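Local coordinates for protein glycoside hydrolase family 81 (Clostridium thermocellum, PDB 6FOP) that probably hydrolyses beta-1,3-glucans such as laminarin, acting as a family 81 endo-type glucanase of the cellulosome, at residues A125-V137 with Y217-K229. Sequence-based numbering, arbitrary orientation.
Sequences ATLMKGSPYAYFV and YKDYAYCFVTDTK
Tyr135 lays its ring against the backbone of Phe224 and Val225, and the two aromatic residues exchange CH-pi contacts. Phe224 CA stands over one face of the tyrosine ring, 4.0 Å from its centroid, while Tyr135 CB sits over a face of the Phe224 ring, 3.8 Å from that centroid. The side chains run past each other in opposite directions, with the ring planes inclined at 40°. With CG anti to the carbonyl carbon, the Tyr135 ring is directed across strand 223-229, and its OH comes to 3.7 Å from Val225 CG2. That hydroxyl donates to a water, which in turn donates to the carbonyl oxygens of Tyr220 and Cys223, tying the phenol to both ends of the turn from Tyr220 to Cys223. Val225 is also met by Met128, whose extended chain crosses it at about a right angle and brings SD to 3.7 Å from Val225 CG2. A second water joins Thr126 OG1, itself bonded to Asp113, to Val225 O.

At the other end, Tyr133 OH donates to Tyr217 O over 2.7 Å, in the carbonyl plane and on a lone pair. The same oxygen accepts from Tyr220 N, so two donors grip it. Tyr133 CE1 lies 3.6 Å from Ala221 CA, and Pro132 CG touches Tyr217 CE2, the two side chains crossing at about a right angle. Ser131 OG accepts from Tyr133 N, forming an ST turn where the hairpin loop enters strand 133-137.

Strand 223-229 crosses strand 125-128 at 75° and strand 133-137 at 85°. Helix 211-220 adds its contacts with Pro132 and Tyr133, while strand 223-235 alone crosses the beta hairpin, an arrangement consistent with orthogonal beta packing between the eight-stranded antiparallel sheet and the three-stranded one to which strand 223-235 belongs.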
loop_
_atom_site.group_PDB
_atom_site.type_symbol
_atom_site.label_atom_id
_atom_site.label_comp_id
_atom_site.label_asym_id
_atom_site.label_seq_id
_atom_site.Cartn_x
_atom_site.Cartn_y
_atom_site.Cartn_z
ATOM N N ALA A 125 20.949 -10.951 -10.567
ATOM C CA ALA A 125 19.607 -11.004 -11.149
ATOM C C ALA A 125 18.849 -9.708 -10.890
ATOM O O ALA A 125 18.864 -9.202 -9.753
ATOM C CB ALA A 125 18.847 -12.165 -10.556
ATOM N N THR A 126 18.227 -9.175 -11.936
ATOM C CA THR A 126 17.301 -8.055 -11.809
ATOM C C THR A 126 15.887 -8.601 -12.023
ATOM O O THR A 126 15.571 -9.131 -13.103
ATOM C CB THR A 126 17.582 -6.961 -12.844
ATOM O OG1 THR A 126 18.912 -6.483 -12.659
ATOM C CG2 THR A 126 16.617 -5.782 -12.735
ATOM N N LEU A 127 15.077 -8.444 -10.974
ATOM C CA LEU A 127 13.673 -8.871 -10.917
ATOM C C LEU A 127 12.823 -7.599 -10.872
ATOM O O LEU A 127 13.152 -6.669 -10.124
ATOM C CB LEU A 127 13.417 -9.717 -9.697
ATOM C CG LEU A 127 14.465 -10.781 -9.390
ATOM C CD1 LEU A 127 14.073 -11.525 -8.119
ATOM C CD2 LEU A 127 14.720 -11.728 -10.559
ATOM N N MET A 128 11.785 -7.544 -11.709
ATOM C CA MET A 128 11.018 -6.310 -11.844
ATOM C C MET A 128 9.522 -6.563 -11.837
ATOM O O MET A 128 9.004 -7.398 -12.597
ATOM C CB MET A 128 11.434 -5.583 -13.112
ATOM C CG MET A 128 10.610 -4.354 -13.444
ATOM S SD MET A 128 11.437 -3.514 -14.777
ATOM C CE MET A 128 10.164 -2.439 -15.347
ATOM N N LYS A 129 8.843 -5.806 -10.983
ATOM C CA LYS A 129 7.390 -5.797 -10.915
ATOM C C LYS A 129 6.926 -4.985 -12.117
ATOM O O LYS A 129 7.395 -3.860 -12.323
ATOM C CB LYS A 129 6.936 -5.159 -9.624
ATOM C CG LYS A 129 5.435 -4.959 -9.503
ATOM C CD LYS A 129 5.003 -4.662 -8.069
ATOM C CE LYS A 129 5.189 -5.822 -7.129
ATOM N NZ LYS A 129 4.400 -7.048 -7.480
ATOM N N GLY A 130 6.018 -5.531 -12.904
ATOM C CA GLY A 130 5.592 -4.881 -14.117
ATOM C C GLY A 130 6.488 -5.117 -15.328
ATOM O O GLY A 130 6.387 -4.376 -16.314
ATOM N N SER A 131 7.316 -6.161 -15.304
ATOM C CA SER A 131 8.100 -6.525 -16.484
ATOM C C SER A 131 7.838 -7.980 -16.816
ATOM O O SER A 131 7.883 -8.821 -15.938
ATOM C CB SER A 131 9.594 -6.364 -16.261
ATOM O OG SER A 131 10.308 -6.685 -17.439
ATOM N N PRO A 132 7.742 -8.304 -18.111
ATOM C CA PRO A 132 7.747 -9.733 -18.496
ATOM C C PRO A 132 9.162 -10.317 -18.577
ATOM O O PRO A 132 9.296 -11.504 -18.857
ATOM C CB PRO A 132 7.102 -9.691 -19.887
ATOM C CG PRO A 132 7.539 -8.409 -20.435
ATOM C CD PRO A 132 7.515 -7.436 -19.281
ATOM N N TYR A 133 10.183 -9.477 -18.405
ATOM C CA TYR A 133 11.586 -9.885 -18.446
ATOM C C TYR A 133 12.179 -10.103 -17.073
ATOM O O TYR A 133 11.712 -9.493 -16.081
ATOM C CB TYR A 133 12.448 -8.840 -19.113
ATOM C CG TYR A 133 12.128 -8.571 -20.556
ATOM C CD1 TYR A 133 12.664 -9.392 -21.579
ATOM C CD2 TYR A 133 11.363 -7.493 -20.938
ATOM C CE1 TYR A 133 12.401 -9.133 -22.907
ATOM C CE2 TYR A 133 11.080 -7.238 -22.269
ATOM C CZ TYR A 133 11.616 -8.071 -23.263
ATOM O OH TYR A 133 11.345 -7.753 -24.586
ATOM N N ALA A 134 13.236 -10.927 -17.010
ATOM C CA ALA A 134 14.191 -10.909 -15.895
ATOM C C ALA A 134 15.577 -10.887 -16.536
ATOM O O ALA A 134 15.790 -11.495 -17.599
ATOM C CB ALA A 134 14.041 -12.083 -14.951
ATOM N N TYR A 135 16.483 -10.142 -15.925
ATOM C CA TYR A 135 17.789 -9.839 -16.517
ATOM C C TYR A 135 18.907 -10.355 -15.611
ATOM O O TYR A 135 18.818 -10.248 -14.393
ATOM C CB TYR A 135 17.958 -8.334 -16.691
ATOM C CG TYR A 135 16.789 -7.624 -17.367
ATOM C CD1 TYR A 135 16.602 -7.656 -18.724
ATOM C CD2 TYR A 135 15.858 -6.927 -16.608
ATOM C CE1 TYR A 135 15.565 -7.014 -19.340
ATOM C CE2 TYR A 135 14.801 -6.276 -17.210
ATOM C CZ TYR A 135 14.623 -6.315 -18.556
ATOM O OH TYR A 135 13.561 -5.650 -19.145
ATOM N N PHE A 136 19.967 -10.905 -16.229
ATOM C CA PHE A 136 21.028 -11.555 -15.485
ATOM C C PHE A 136 22.402 -11.183 -16.026
ATOM O O PHE A 136 22.570 -11.012 -17.241
ATOM C CB PHE A 136 20.880 -13.086 -15.560
ATOM C CG PHE A 136 19.526 -13.608 -15.105
ATOM C CD1 PHE A 136 18.477 -13.721 -15.994
ATOM C CD2 PHE A 136 19.323 -13.957 -13.780
ATOM C CE1 PHE A 136 17.226 -14.165 -15.572
ATOM C CE2 PHE A 136 18.077 -14.398 -13.353
ATOM C CZ PHE A 136 17.042 -14.510 -14.258
ATOM N N VAL A 137 23.371 -11.111 -15.107
ATOM C CA VAL A 137 24.783 -10.986 -15.486
ATOM C C VAL A 137 25.527 -12.080 -14.731
ATOM O O VAL A 137 25.348 -12.252 -13.523
ATOM C CB VAL A 137 25.341 -9.594 -15.143
ATOM C CG1 VAL A 137 26.869 -9.567 -15.333
ATOM C CG2 VAL A 137 24.694 -8.558 -16.042
ATOM N N TYR A 217 9.747 -9.606 -28.633
ATOM C CA TYR A 217 10.370 -9.683 -27.298
ATOM C C TYR A 217 11.897 -9.700 -27.391
ATOM O O TYR A 217 12.562 -9.065 -26.590
ATOM C CB TYR A 217 9.812 -10.833 -26.493
ATOM C CG TYR A 217 8.460 -10.519 -25.860
ATOM C CD1 TYR A 217 7.319 -10.358 -26.636
ATOM C CD2 TYR A 217 8.337 -10.381 -24.481
ATOM C CE1 TYR A 217 6.092 -10.081 -26.052
ATOM C CE2 TYR A 217 7.118 -10.102 -23.892
ATOM C CZ TYR A 217 6.010 -9.952 -24.687
ATOM O OH TYR A 217 4.786 -9.678 -24.113
ATOM N N LYS A 218 12.459 -10.368 -28.403
ATOM C CA LYS A 218 13.900 -10.316 -28.629
ATOM C C LYS A 218 14.372 -8.903 -28.891
ATOM O O LYS A 218 15.441 -8.518 -28.428
ATOM C CB LYS A 218 14.300 -11.257 -29.766
ATOM C CG LYS A 218 15.797 -11.291 -30.004
ATOM C CD LYS A 218 16.167 -12.146 -31.198
ATOM C CE LYS A 218 17.679 -12.085 -31.408
ATOM N NZ LYS A 218 18.131 -12.664 -32.696
ATOM N N ASP A 219 13.572 -8.118 -29.624
ATOM C CA ASP A 219 13.957 -6.749 -29.918
ATOM C C ASP A 219 14.296 -5.934 -28.676
ATOM O O ASP A 219 15.139 -5.045 -28.752
ATOM C CB ASP A 219 12.858 -5.994 -30.673
ATOM C CG ASP A 219 12.714 -6.402 -32.117
ATOM O OD1 ASP A 219 13.667 -6.920 -32.709
ATOM O OD2 ASP A 219 11.612 -6.140 -32.678
ATOM N N TYR A 220 13.605 -6.188 -27.569
ATOM C CA TYR A 220 13.844 -5.433 -26.319
ATOM C C TYR A 220 14.517 -6.240 -25.215
ATOM O O TYR A 220 14.746 -5.738 -24.129
ATOM C CB TYR A 220 12.528 -4.790 -25.838
ATOM C CG TYR A 220 11.966 -3.871 -26.892
ATOM C CD1 TYR A 220 12.519 -2.608 -27.107
ATOM C CD2 TYR A 220 10.969 -4.317 -27.776
ATOM C CE1 TYR A 220 12.034 -1.775 -28.101
ATOM C CE2 TYR A 220 10.498 -3.500 -28.775
ATOM C CZ TYR A 220 11.040 -2.235 -28.937
ATOM O OH TYR A 220 10.570 -1.442 -29.921
ATOM N N ALA A 221 14.949 -7.469 -25.521
ATOM C CA ALA A 221 15.520 -8.366 -24.501
ATOM C C ALA A 221 16.856 -7.916 -23.957
ATOM O O ALA A 221 17.277 -8.366 -22.875
ATOM C CB ALA A 221 15.636 -9.806 -25.023
ATOM N N TYR A 222 17.549 -7.067 -24.707
ATOM C CA TYR A 222 18.863 -6.600 -24.335
ATOM C C TYR A 222 18.875 -5.205 -23.763
ATOM O O TYR A 222 19.938 -4.630 -23.577
ATOM C CB TYR A 222 19.868 -6.804 -25.510
ATOM C CG TYR A 222 19.807 -8.225 -26.034
ATOM C CD1 TYR A 222 20.330 -9.267 -25.291
ATOM C CD2 TYR A 222 19.129 -8.532 -27.190
ATOM C CE1 TYR A 222 20.225 -10.593 -25.718
ATOM C CE2 TYR A 222 19.023 -9.854 -27.645
ATOM C CZ TYR A 222 19.593 -10.879 -26.915
ATOM O OH TYR A 222 19.475 -12.177 -27.366
ATOM N N CYS A 223 17.687 -4.668 -23.477
ATOM C CA CYS A 223 17.538 -3.368 -22.822
ATOM C C CYS A 223 17.306 -3.655 -21.349
ATOM O O CYS A 223 16.176 -3.809 -20.888
ATOM C CB CYS A 223 16.394 -2.595 -23.460
ATOM S SG CYS A 223 16.748 -2.071 -25.152
ATOM N N PHE A 224 18.386 -3.823 -20.613
ATOM C CA PHE A 224 18.305 -4.253 -19.215
ATOM C C PHE A 224 17.854 -3.074 -18.350
ATOM O O PHE A 224 18.426 -1.991 -18.412
ATOM C CB PHE A 224 19.670 -4.745 -18.736
ATOM C CG PHE A 224 20.023 -6.151 -19.173
ATOM C CD1 PHE A 224 19.521 -6.726 -20.337
ATOM C CD2 PHE A 224 20.899 -6.898 -18.387
ATOM C CE1 PHE A 224 19.868 -8.026 -20.692
ATOM C CE2 PHE A 224 21.233 -8.182 -18.749
ATOM C CZ PHE A 224 20.712 -8.741 -19.883
ATOM N N VAL A 225 16.823 -3.302 -17.529
ATOM C CA VAL A 225 16.346 -2.260 -16.618
ATOM C C VAL A 225 17.325 -2.119 -15.475
ATOM O O VAL A 225 17.604 -3.076 -14.776
ATOM C CB VAL A 225 14.929 -2.554 -16.107
ATOM C CG1 VAL A 225 14.532 -1.509 -15.072
ATOM C CG2 VAL A 225 13.958 -2.511 -17.266
ATOM N N THR A 226 17.863 -0.901 -15.313
ATOM C CA THR A 226 18.862 -0.607 -14.289
ATOM C C THR A 226 18.382 0.354 -13.204
ATOM O O THR A 226 19.072 0.520 -12.201
ATOM C CB THR A 226 20.153 -0.056 -14.930
ATOM O OG1 THR A 226 19.818 1.041 -15.786
ATOM C CG2 THR A 226 20.807 -1.149 -15.759
ATOM N N ASP A 227 17.187 0.929 -13.378
ATOM C CA ASP A 227 16.587 1.763 -12.318
ATOM C C ASP A 227 15.101 1.885 -12.630
ATOM O O ASP A 227 14.688 1.799 -13.785
ATOM C CB ASP A 227 17.257 3.145 -12.233
ATOM C CG ASP A 227 17.015 3.857 -10.895
ATOM O OD1 ASP A 227 16.574 3.244 -9.930
ATOM O OD2 ASP A 227 17.318 5.063 -10.843
ATOM N N THR A 228 14.309 2.095 -11.578
ATOM C CA THR A 228 12.877 2.335 -11.693
ATOM C C THR A 228 12.503 3.433 -10.683
ATOM O O THR A 228 12.989 3.430 -9.535
ATOM C CB THR A 228 12.013 1.079 -11.459
ATOM O OG1 THR A 228 12.206 0.574 -10.136
ATOM C CG2 THR A 228 12.351 -0.007 -12.503
ATOM N N LYS A 229 11.651 4.355 -11.136
ATOM C CA LYS A 229 11.286 5.545 -10.353
ATOM C C LYS A 229 9.848 5.933 -10.554
ATOM O O LYS A 229 9.355 5.967 -11.690
ATOM C CB LYS A 229 12.161 6.742 -10.793
ATOM C CG LYS A 229 13.638 6.636 -10.458
ATOM C CD LYS A 229 13.963 7.099 -9.036
ATOM C CE LYS A 229 15.247 6.464 -8.502
ATOM N NZ LYS A 229 14.923 5.066 -8.029
HETATM O O HOH W 1 19.666 -4.781 -14.610
HETATM O O HOH W 2 13.815 -4.828 -21.724
#